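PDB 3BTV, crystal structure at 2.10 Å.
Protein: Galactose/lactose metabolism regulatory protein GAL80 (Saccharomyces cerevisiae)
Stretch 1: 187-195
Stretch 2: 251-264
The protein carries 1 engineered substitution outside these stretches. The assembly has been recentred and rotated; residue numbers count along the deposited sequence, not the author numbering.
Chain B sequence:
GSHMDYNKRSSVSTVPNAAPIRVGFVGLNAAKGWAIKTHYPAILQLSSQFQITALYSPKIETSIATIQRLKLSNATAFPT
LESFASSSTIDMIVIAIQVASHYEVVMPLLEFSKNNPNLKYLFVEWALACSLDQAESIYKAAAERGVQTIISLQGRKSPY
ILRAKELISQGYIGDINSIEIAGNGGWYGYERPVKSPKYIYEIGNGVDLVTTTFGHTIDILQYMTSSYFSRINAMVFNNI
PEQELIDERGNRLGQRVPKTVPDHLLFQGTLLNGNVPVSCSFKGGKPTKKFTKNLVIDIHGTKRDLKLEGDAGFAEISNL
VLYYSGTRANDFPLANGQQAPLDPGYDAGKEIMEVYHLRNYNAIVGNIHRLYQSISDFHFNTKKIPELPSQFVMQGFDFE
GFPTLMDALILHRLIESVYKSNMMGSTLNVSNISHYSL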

# COMPACT_ATOMS: atom_id res chain seq x y z
N TRP B 187 -17.04 -10.62 -0.68
CA TRP B 187 -18.36 -10.62 -1.30
C TRP B 187 -18.72 -9.32 -2.01
O TRP B 187 -19.82 -9.17 -2.55
N TYR B 188 -17.77 -8.39 -2.04
CA TYR B 188 -18.04 -7.06 -2.54
C TYR B 188 -17.32 -6.79 -3.86
O TYR B 188 -16.87 -5.68 -4.13
N GLY B 189 -17.20 -7.84 -4.67
CA GLY B 189 -16.59 -7.74 -5.98
C GLY B 189 -17.66 -7.62 -7.05
O GLY B 189 -18.77 -7.17 -6.77
N TYR B 190 -17.34 -8.02 -8.28
CA TYR B 190 -18.27 -7.87 -9.40
C TYR B 190 -19.48 -8.81 -9.35
O TYR B 190 -20.32 -8.81 -10.24
N GLU B 191 -19.57 -9.62 -8.30
CA GLU B 191 -20.63 -10.62 -8.25
C GLU B 191 -21.19 -10.83 -6.86
O GLU B 191 -20.50 -10.67 -5.85
N ARG B 192 -22.47 -11.21 -6.82
CA ARG B 192 -23.13 -11.57 -5.58
C ARG B 192 -23.96 -12.81 -5.82
O ARG B 192 -24.65 -12.91 -6.82
N PRO B 193 -23.88 -13.78 -4.90
CA PRO B 193 -24.76 -14.96 -4.93
C PRO B 193 -26.22 -14.57 -4.73
O PRO B 193 -26.55 -13.86 -3.78
N VAL B 194 -27.09 -15.04 -5.62
CA VAL B 194 -28.52 -14.74 -5.53
C VAL B 194 -29.05 -15.03 -4.13
O VAL B 194 -29.93 -14.33 -3.63
N LYS B 195 -28.50 -16.06 -3.50
CA LYS B 195 -28.93 -16.50 -2.17
C LYS B 195 -28.52 -15.52 -1.06
O LYS B 195 -28.92 -15.68 0.09
N ASN B 251 -21.72 -19.66 -11.39
CA ASN B 251 -22.13 -19.12 -12.68
C ASN B 251 -23.08 -17.94 -12.53
O ASN B 251 -23.90 -17.91 -11.61
N ARG B 252 -22.96 -16.96 -13.43
CA ARG B 252 -23.79 -15.77 -13.37
C ARG B 252 -25.22 -16.08 -13.78
O ARG B 252 -25.46 -16.97 -14.59
N LEU B 253 -26.17 -15.35 -13.20
CA LEU B 253 -27.59 -15.59 -13.45
C LEU B 253 -28.18 -14.60 -14.44
O LEU B 253 -29.37 -14.66 -14.76
N GLY B 254 -27.35 -13.69 -14.94
CA GLY B 254 -27.81 -12.67 -15.86
C GLY B 254 -28.74 -11.66 -15.21
O GLY B 254 -29.70 -11.20 -15.82
N GLN B 255 -28.45 -11.32 -13.95
CA GLN B 255 -29.23 -10.32 -13.24
C GLN B 255 -28.31 -9.47 -12.36
O GLN B 255 -27.52 -10.01 -11.58
N ARG B 256 -28.42 -8.15 -12.50
CA ARG B 256 -27.62 -7.22 -11.70
C ARG B 256 -28.40 -6.66 -10.51
O ARG B 256 -29.62 -6.45 -10.59
N VAL B 257 -27.70 -6.44 -9.40
CA VAL B 257 -28.30 -5.87 -8.20
C VAL B 257 -27.42 -4.76 -7.63
O VAL B 257 -26.19 -4.81 -7.76
N PRO B 258 -28.03 -3.76 -6.99
CA PRO B 258 -27.28 -2.57 -6.58
C PRO B 258 -26.53 -2.78 -5.27
O PRO B 258 -26.98 -3.52 -4.39
N LYS B 259 -25.37 -2.14 -5.16
CA LYS B 259 -24.60 -2.17 -3.93
C LYS B 259 -24.29 -0.72 -3.55
O LYS B 259 -23.82 0.05 -4.38
N THR B 260 -24.57 -0.35 -2.31
CA THR B 260 -24.14 0.98 -1.87
C THR B 260 -22.95 0.92 -0.90
O THR B 260 -22.40 1.96 -0.54
N VAL B 261 -22.57 -0.28 -0.46
CA VAL B 261 -21.34 -0.42 0.34
C VAL B 261 -20.07 -0.43 -0.54
O VAL B 261 -20.14 -0.70 -1.74
N PRO B 262 -18.90 -0.13 0.05
CA PRO B 262 -17.68 0.01 -0.76
C PRO B 262 -17.16 -1.30 -1.35
O PRO B 262 -17.38 -2.38 -0.80
N ASP B 263 -16.46 -1.20 -2.47
CA ASP B 263 -15.75 -2.33 -3.06
C ASP B 263 -14.23 -2.17 -3.01
O ASP B 263 -13.50 -3.04 -3.48
N HIS B 264 -13.75 -1.06 -2.46
CA HIS B 264 -12.30 -0.94 -2.25
C HIS B 264 -11.98 0.09 -1.19
O HIS B 264 -12.66 1.11 -1.08

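Trp187 contributes almost nothing to this contact, since the end of its side chain leads away from the second stretch. The packing begins at Tyr188, a buried residue whose CA-to-CB bond points toward the other stretch with chi1 in the m well. Its ring lies obliquely against aliphatic neighbours: CE2 of Tyr188 is 3.6 Å from CG2 of Val261 (chi1 m), and CD2 of Tyr188 is 4.0 Å from CD of Lys259. That lysine serves two purposes. Its CD methylene offers the tyrosine an apolar contact, while its chain, t at chi1 and chi2 and then p twice, curls so that Lys259 NZ makes a salt bridge to Asp263 OD2 (2.9 Å) and a hydrogen bond to Val261 O (2.7 Å). Two of the ammonium group's partners thus lie in its own stretch, and it is bonded elsewhere in the structure as well.

Gly189 has no side chain and makes no contact, and Tyr190 points away. Glu191 turns back toward the contact with an m, t conformation, and an extended Arg252 (m, t, t) reaches it although its CA-to-CB bond runs sideways. Arg252 NE donates to Glu191 OE2 at a very short 2.4 Å, near the guanidinium plane, forming a salt bridge; a weak second bond runs from Arg252 NH2 to the same Glu191 OE2 at 2.9 Å.

Arg192 also points toward stretch 2, and its t, t, m chain carries the guanidinium to the 257-259 segment. There Arg192 NH2 donates to Pro258 O at 2.9 Å with a nearly straight geometry, while CG2 of Val257 (chi1 m) covers one guanidinium face, 3.1 Å from Arg192 NH1. Edge to carbonyl, face to methyl: one group uses both its polar and flat surfaces.

Pro193 points away. Val194 (p), poorly ordered, closes the contact with an exposed apolar touch, its CB 3.3 Å from CD1 of Leu253 (m, t).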

# COMPACT_ATOMS: atom_id res chain seq x y z
CB TRP B 187 -19.41 -10.96 -0.25
CG TRP B 187 -18.96 -12.08 0.63
CD1 TRP B 187 -18.81 -13.39 0.27
CD2 TRP B 187 -18.58 -12.00 2.01
NE1 TRP B 187 -18.36 -14.13 1.34
CE2 TRP B 187 -18.22 -13.30 2.42
CE3 TRP B 187 -18.52 -10.95 2.93
CZ2 TRP B 187 -17.79 -13.58 3.72
CZ3 TRP B 187 -18.10 -11.23 4.23
CH2 TRP B 187 -17.74 -12.53 4.61
CB TYR B 188 -17.64 -6.06 -1.47
CG TYR B 188 -18.41 -6.23 -0.18
CD1 TYR B 188 -17.77 -6.44 1.04
CD2 TYR B 188 -19.80 -6.18 -0.19
CE1 TYR B 188 -18.49 -6.59 2.22
CE2 TYR B 188 -20.53 -6.34 0.97
CZ TYR B 188 -19.89 -6.52 2.16
OH TYR B 188 -20.67 -6.66 3.29
CB TYR B 190 -17.52 -8.09 -10.72
CG TYR B 190 -16.44 -7.08 -10.98
CD1 TYR B 190 -15.10 -7.36 -10.68
CD2 TYR B 190 -16.74 -5.84 -11.52
CE1 TYR B 190 -14.11 -6.42 -10.92
CE2 TYR B 190 -15.76 -4.90 -11.77
CZ TYR B 190 -14.44 -5.20 -11.47
OH TYR B 190 -13.47 -4.26 -11.71
CB GLU B 191 -20.13 -11.96 -8.81
CG GLU B 191 -19.83 -11.96 -10.29
CD GLU B 191 -19.02 -13.18 -10.70
OE1 GLU B 191 -18.58 -13.93 -9.80
OE2 GLU B 191 -18.83 -13.40 -11.91
CB ARG B 192 -24.05 -10.45 -5.11
CG ARG B 192 -24.75 -10.74 -3.79
CD ARG B 192 -25.83 -9.72 -3.52
NE ARG B 192 -25.36 -8.36 -3.77
CZ ARG B 192 -26.16 -7.31 -3.91
NH1 ARG B 192 -27.47 -7.47 -3.83
NH2 ARG B 192 -25.66 -6.11 -4.15
CB PRO B 193 -24.26 -15.79 -3.74
CG PRO B 193 -22.84 -15.37 -3.55
CD PRO B 193 -22.82 -13.90 -3.88
CB VAL B 194 -29.32 -15.55 -6.56
CG1 VAL B 194 -29.07 -17.04 -6.38
CG2 VAL B 194 -30.81 -15.23 -6.45
CB LYS B 195 -28.34 -17.89 -1.88
CG LYS B 195 -28.71 -18.48 -0.52
CD LYS B 195 -27.82 -19.68 -0.20
CE LYS B 195 -28.10 -20.25 1.19
NZ LYS B 195 -29.42 -20.94 1.26
CB ASN B 251 -22.78 -20.21 -13.53
CG ASN B 251 -21.84 -21.37 -13.78
OD1 ASN B 251 -20.76 -21.19 -14.35
ND2 ASN B 251 -22.24 -22.56 -13.35
CB ARG B 252 -23.20 -14.65 -14.24
CG ARG B 252 -21.81 -14.22 -13.78
CD ARG B 252 -21.35 -12.89 -14.37
NE ARG B 252 -20.07 -12.48 -13.80
CZ ARG B 252 -19.38 -11.41 -14.18
NH1 ARG B 252 -19.85 -10.61 -15.13
NH2 ARG B 252 -18.21 -11.12 -13.59
CB LEU B 253 -28.39 -15.55 -12.14
CG LEU B 253 -27.97 -16.53 -11.04
CD1 LEU B 253 -28.64 -16.19 -9.72
CD2 LEU B 253 -28.30 -17.96 -11.45
CB GLN B 255 -30.35 -10.97 -12.42
CG GLN B 255 -31.26 -9.98 -11.69
CD GLN B 255 -31.73 -8.87 -12.60
OE1 GLN B 255 -31.49 -7.68 -12.34
NE2 GLN B 255 -32.41 -9.24 -13.69
CB ARG B 256 -27.11 -6.08 -12.57
CG ARG B 256 -25.89 -6.47 -13.40
CD ARG B 256 -25.39 -5.33 -14.26
NE ARG B 256 -24.07 -5.65 -14.79
CZ ARG B 256 -23.37 -4.86 -15.60
NH1 ARG B 256 -23.87 -3.69 -16.00
NH2 ARG B 256 -22.16 -5.24 -16.02
CB VAL B 257 -28.54 -6.93 -7.11
CG1 VAL B 257 -29.75 -7.81 -7.48
CG2 VAL B 257 -27.27 -7.76 -6.86
CB PRO B 258 -28.38 -1.51 -6.39
CG PRO B 258 -29.70 -2.20 -6.72
CD PRO B 258 -29.45 -3.66 -6.61
CB LYS B 259 -23.30 -2.95 -4.15
CG LYS B 259 -22.35 -3.00 -2.95
CD LYS B 259 -21.15 -3.93 -3.22
CE LYS B 259 -20.20 -3.38 -4.31
NZ LYS B 259 -19.91 -1.90 -4.17
CB THR B 260 -25.29 1.78 -1.25
OG1 THR B 260 -25.90 1.01 -0.20
CG2 THR B 260 -26.34 2.10 -2.32
CB VAL B 261 -21.40 -1.67 1.25
CG1 VAL B 261 -22.57 -1.56 2.23
CG2 VAL B 261 -21.52 -2.92 0.41
CB PRO B 262 -16.66 0.54 0.24
CG PRO B 262 -17.47 1.07 1.38
CD PRO B 262 -18.65 0.20 1.46
CB ASP B 263 -16.16 -2.54 -4.52
CG ASP B 263 -16.39 -1.24 -5.24
OD1 ASP B 263 -15.40 -0.54 -5.51
OD2 ASP B 263 -17.57 -0.92 -5.50
CB HIS B 264 -11.56 -0.55 -3.53
CG HIS B 264 -10.15 -1.04 -3.58
ND1 HIS B 264 -9.09 -0.33 -3.05
CD2 HIS B 264 -9.61 -2.16 -4.11
CE1 HIS B 264 -7.97 -0.99 -3.25
NE2 HIS B 264 -8.25 -2.11 -3.91